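PDB 5EC6: HpuA from Kingella denitrificans ATCC 33394, which is an outer-membrane lipoprotein receptor that binds haemoglobin, probably as a step towards acquiring haem iron from the host. Local coordinates for residues A[97-107]-A[187-197]. Sequence-based numbering, arbitrary orientation.
Sequences SARVLPNSHPM and DRAVTSSYETR
His105 and Thr191 meet through their side chains: NE2 lies 2.9 Å from OG1, which sits at the ring edge in the ring plane. Beside them the backbones form an antiparallel hydrogen-bonded pair, His105 N to Ala189 O at 2.8 Å and Ala189 N back to His105 O. One residue back, Ser104 OG takes a 2.6 Å bond from Arg188 NE. A bend at chi3 (83°) folds the Arg188 guanidinium over the chain, with His105 C and Pro106 N under one face. Two short antiparallel ladders make up the contact. Their register slips by one residue across the loops between them. The first joins strands 104-109 and 188-191 in the antiparallel framework of this beta-barrel receptor, where 188-191 also pairs with 174-185. The second, 99-100 with 195-196, is a separate two-stranded ribbon. There Arg99 and Thr196 exchange backbone bonds, and Val100 CG2 rests 3.6 Å from Glu195 CG. Waters bridge the chains where the ladders part. One accepts from Tyr194 N and bonds Leu101 O; a second sits 2.7 Å from Thr191 OG1. Both bond Asn103 OD1. Further out, Ile90 N donates to His105 ND1, so NE2 is the likely donor to Thr191 OG1. Glu178 and Ala130 hold the Tyr194 hydroxyl.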
loop_
_atom_site.group_PDB
_atom_site.type_symbol
_atom_site.label_atom_id
_atom_site.label_comp_id
_atom_site.label_asym_id
_atom_site.label_seq_id
_atom_site.Cartn_x
_atom_site.Cartn_y
_atom_site.Cartn_z
ATOM N N SER A 97 9.307 -3.921 24.050
ATOM C CA SER A 97 9.555 -4.659 22.804
ATOM C C SER A 97 8.265 -4.782 21.959
ATOM O O SER A 97 8.324 -4.764 20.724
ATOM C CB SER A 97 10.143 -6.047 23.091
ATOM O OG SER A 97 9.208 -6.872 23.769
ATOM N N ALA A 98 7.119 -4.906 22.638
ATOM C CA ALA A 98 5.816 -5.036 21.979
ATOM C C ALA A 98 5.554 -3.881 20.995
ATOM O O ALA A 98 5.878 -2.718 21.264
ATOM C CB ALA A 98 4.702 -5.112 23.006
ATOM N N ARG A 99 4.974 -4.200 19.842
ATOM C CA ARG A 99 4.540 -3.149 18.923
ATOM C C ARG A 99 3.103 -3.439 18.535
ATOM O O ARG A 99 2.805 -4.489 17.964
ATOM C CB ARG A 99 5.425 -3.144 17.702
ATOM C CG ARG A 99 6.853 -2.696 17.958
ATOM C CD ARG A 99 6.956 -1.189 18.096
ATOM N NE ARG A 99 8.349 -0.769 18.270
ATOM C CZ ARG A 99 9.061 -0.918 19.393
ATOM N NH1 ARG A 99 8.528 -1.461 20.489
ATOM N NH2 ARG A 99 10.326 -0.507 19.422
ATOM N N VAL A 100 2.195 -2.558 18.901
ATOM C CA VAL A 100 0.796 -2.748 18.567
ATOM C C VAL A 100 0.370 -1.564 17.686
ATOM O O VAL A 100 0.532 -0.404 18.070
ATOM C CB VAL A 100 -0.095 -2.822 19.808
ATOM C CG1 VAL A 100 -1.554 -2.951 19.423
ATOM C CG2 VAL A 100 0.308 -3.998 20.713
ATOM N N LEU A 101 -0.212 -1.865 16.527
ATOM C CA LEU A 101 -0.826 -0.824 15.722
ATOM C C LEU A 101 -2.192 -0.509 16.270
ATOM O O LEU A 101 -3.059 -1.397 16.438
ATOM C CB LEU A 101 -0.903 -1.261 14.242
ATOM C CG LEU A 101 -1.338 -0.191 13.255
ATOM C CD1 LEU A 101 -0.299 0.947 13.163
ATOM C CD2 LEU A 101 -1.611 -0.798 11.863
ATOM N N PRO A 102 -2.453 0.778 16.589
ATOM C CA PRO A 102 -3.821 1.093 17.026
ATOM C C PRO A 102 -4.833 0.782 15.916
ATOM O O PRO A 102 -4.460 0.874 14.744
ATOM C CB PRO A 102 -3.764 2.589 17.275
ATOM C CG PRO A 102 -2.323 2.901 17.485
ATOM C CD PRO A 102 -1.569 1.951 16.597
ATOM N N ASN A 103 -6.045 0.399 16.260
ATOM C CA ASN A 103 -7.033 0.020 15.249
ATOM C C ASN A 103 -7.878 1.154 14.692
ATOM O O ASN A 103 -8.670 0.935 13.778
ATOM C CB ASN A 103 -7.933 -1.086 15.755
ATOM C CG ASN A 103 -7.174 -2.346 16.121
ATOM O OD1 ASN A 103 -6.125 -2.652 15.586
ATOM N ND2 ASN A 103 -7.749 -3.104 17.017
ATOM N N SER A 104 -7.722 2.369 15.243
ATOM C CA SER A 104 -8.471 3.549 14.810
ATOM C C SER A 104 -7.530 4.732 14.806
ATOM O O SER A 104 -6.651 4.839 15.695
ATOM C CB SER A 104 -9.643 3.809 15.772
ATOM O OG SER A 104 -10.439 4.876 15.320
ATOM N N HIS A 105 -7.682 5.610 13.812
ATOM C CA HIS A 105 -6.774 6.726 13.560
ATOM C C HIS A 105 -7.547 7.923 13.040
ATOM O O HIS A 105 -8.475 7.791 12.248
ATOM C CB HIS A 105 -5.672 6.388 12.548
ATOM C CG HIS A 105 -5.114 5.017 12.699
ATOM N ND1 HIS A 105 -3.844 4.792 13.156
ATOM C CD2 HIS A 105 -5.628 3.801 12.395
ATOM C CE1 HIS A 105 -3.610 3.496 13.185
ATOM N NE2 HIS A 105 -4.686 2.872 12.742
ATOM N N PRO A 106 -7.200 9.128 13.512
ATOM C CA PRO A 106 -7.808 10.310 12.921
ATOM C C PRO A 106 -7.281 10.593 11.497
ATOM O O PRO A 106 -6.108 10.383 11.235
ATOM C CB PRO A 106 -7.346 11.431 13.888
ATOM C CG PRO A 106 -6.018 10.984 14.377
ATOM C CD PRO A 106 -6.150 9.467 14.498
ATOM N N MET A 107 -8.137 11.058 10.604
ATOM C CA MET A 107 -7.728 11.487 9.283
ATOM C C MET A 107 -7.443 12.979 9.313
ATOM O O MET A 107 -8.063 13.721 10.100
ATOM C CB MET A 107 -8.835 11.198 8.289
ATOM C CG MET A 107 -9.229 9.717 8.257
ATOM S SD MET A 107 -10.528 9.315 7.059
ATOM C CE MET A 107 -9.716 9.509 5.497
ATOM N N ASP A 187 -15.828 8.834 10.076
ATOM C CA ASP A 187 -14.795 9.863 10.064
ATOM C C ASP A 187 -13.373 9.432 10.497
ATOM O O ASP A 187 -12.425 10.243 10.430
ATOM C CB ASP A 187 -15.268 11.128 10.847
ATOM C CG ASP A 187 -15.983 12.133 9.961
ATOM O OD1 ASP A 187 -16.331 11.783 8.809
ATOM O OD2 ASP A 187 -16.197 13.282 10.419
ATOM N N ARG A 188 -13.208 8.150 10.857
ATOM C CA ARG A 188 -11.903 7.646 11.250
ATOM C C ARG A 188 -11.441 6.558 10.297
ATOM O O ARG A 188 -12.228 5.820 9.715
ATOM C CB ARG A 188 -11.915 7.118 12.661
ATOM C CG ARG A 188 -11.843 8.346 13.600
ATOM C CD ARG A 188 -12.027 7.935 15.006
ATOM N NE ARG A 188 -10.800 7.460 15.607
ATOM C CZ ARG A 188 -9.777 8.191 16.028
ATOM N NH1 ARG A 188 -9.725 9.540 15.897
ATOM N NH2 ARG A 188 -8.778 7.543 16.599
ATOM N N ALA A 189 -10.151 6.486 10.187
ATOM C CA ALA A 189 -9.522 5.338 9.578
ATOM C C ALA A 189 -9.424 4.187 10.559
ATOM O O ALA A 189 -9.024 4.363 11.715
ATOM C CB ALA A 189 -8.128 5.733 9.110
ATOM N N VAL A 190 -9.762 2.987 10.101
ATOM C CA VAL A 190 -9.708 1.822 10.940
ATOM C C VAL A 190 -8.846 0.768 10.229
ATOM O O VAL A 190 -8.890 0.639 9.004
ATOM C CB VAL A 190 -11.102 1.279 11.295
ATOM C CG1 VAL A 190 -11.810 2.278 12.214
ATOM C CG2 VAL A 190 -11.989 1.007 10.098
ATOM N N THR A 191 -8.052 0.084 11.016
ATOM C CA THR A 191 -7.032 -0.834 10.487
ATOM C C THR A 191 -7.156 -2.233 11.031
ATOM O O THR A 191 -7.657 -2.492 12.156
ATOM C CB THR A 191 -5.625 -0.273 10.668
ATOM O OG1 THR A 191 -5.419 0.163 12.043
ATOM C CG2 THR A 191 -5.386 0.875 9.720
ATOM N N SER A 192 -6.698 -3.191 10.223
ATOM C CA SER A 192 -6.677 -4.590 10.602
ATOM C C SER A 192 -5.697 -4.857 11.749
ATOM O O SER A 192 -4.752 -4.111 11.966
ATOM C CB SER A 192 -6.313 -5.447 9.381
ATOM O OG SER A 192 -5.076 -5.056 8.852
ATOM N N SER A 193 -5.949 -5.939 12.494
ATOM C CA SER A 193 -5.186 -6.190 13.731
ATOM C C SER A 193 -3.756 -6.473 13.446
ATOM O O SER A 193 -3.408 -7.295 12.558
ATOM C CB SER A 193 -5.785 -7.338 14.527
ATOM O OG SER A 193 -7.110 -7.024 14.902
ATOM N N TYR A 194 -2.868 -5.847 14.205
ATOM C CA TYR A 194 -1.455 -6.029 13.983
ATOM C C TYR A 194 -0.721 -5.790 15.267
ATOM O O TYR A 194 -0.740 -4.659 15.782
ATOM C CB TYR A 194 -0.951 -5.062 12.928
ATOM C CG TYR A 194 0.355 -5.343 12.267
ATOM C CD1 TYR A 194 0.902 -6.645 12.194
ATOM C CD2 TYR A 194 1.045 -4.323 11.618
ATOM C CE1 TYR A 194 2.074 -6.881 11.524
ATOM C CE2 TYR A 194 2.227 -4.543 10.958
ATOM C CZ TYR A 194 2.757 -5.828 10.901
ATOM O OH TYR A 194 3.936 -5.981 10.211
ATOM N N GLU A 195 -0.025 -6.832 15.729
ATOM C CA GLU A 195 0.829 -6.751 16.928
ATOM C C GLU A 195 2.021 -7.620 16.697
ATOM O O GLU A 195 1.887 -8.807 16.307
ATOM C CB GLU A 195 0.086 -7.240 18.173
ATOM C CG GLU A 195 0.987 -7.310 19.410
ATOM C CD GLU A 195 0.251 -7.687 20.686
ATOM O OE1 GLU A 195 -0.998 -7.812 20.698
ATOM O OE2 GLU A 195 0.972 -7.805 21.712
ATOM N N THR A 196 3.206 -7.066 16.885
ATOM C CA THR A 196 4.417 -7.873 16.764
ATOM C C THR A 196 5.158 -7.821 18.090
ATOM O O THR A 196 4.763 -7.075 18.993
ATOM C CB THR A 196 5.298 -7.365 15.616
ATOM O OG1 THR A 196 5.637 -5.999 15.856
ATOM C CG2 THR A 196 4.535 -7.460 14.296
ATOM N N ARG A 197 6.222 -8.613 18.201
ATOM C CA ARG A 197 7.139 -8.528 19.353
ATOM C C ARG A 197 8.605 -8.602 18.932
ATOM O O ARG A 197 9.007 -9.570 18.296
ATOM C CB ARG A 197 6.801 -9.627 20.375
ATOM C CG ARG A 197 6.332 -9.065 21.710
ATOM C CD ARG A 197 5.450 -10.015 22.509
ATOM N NE ARG A 197 4.555 -9.277 23.406
ATOM C CZ ARG A 197 4.943 -8.543 24.458
ATOM N NH1 ARG A 197 6.230 -8.429 24.790
ATOM N NH2 ARG A 197 4.030 -7.912 25.193
HETATM O O HOH W 1 -3.801 -3.959 16.247
HETATM O O HOH W 2 -4.410 -1.875 13.433
HETATM O O HOH W 3 -6.889 -5.923 17.433
HETATM O O HOH W 4 -10.880 11.721 11.594
#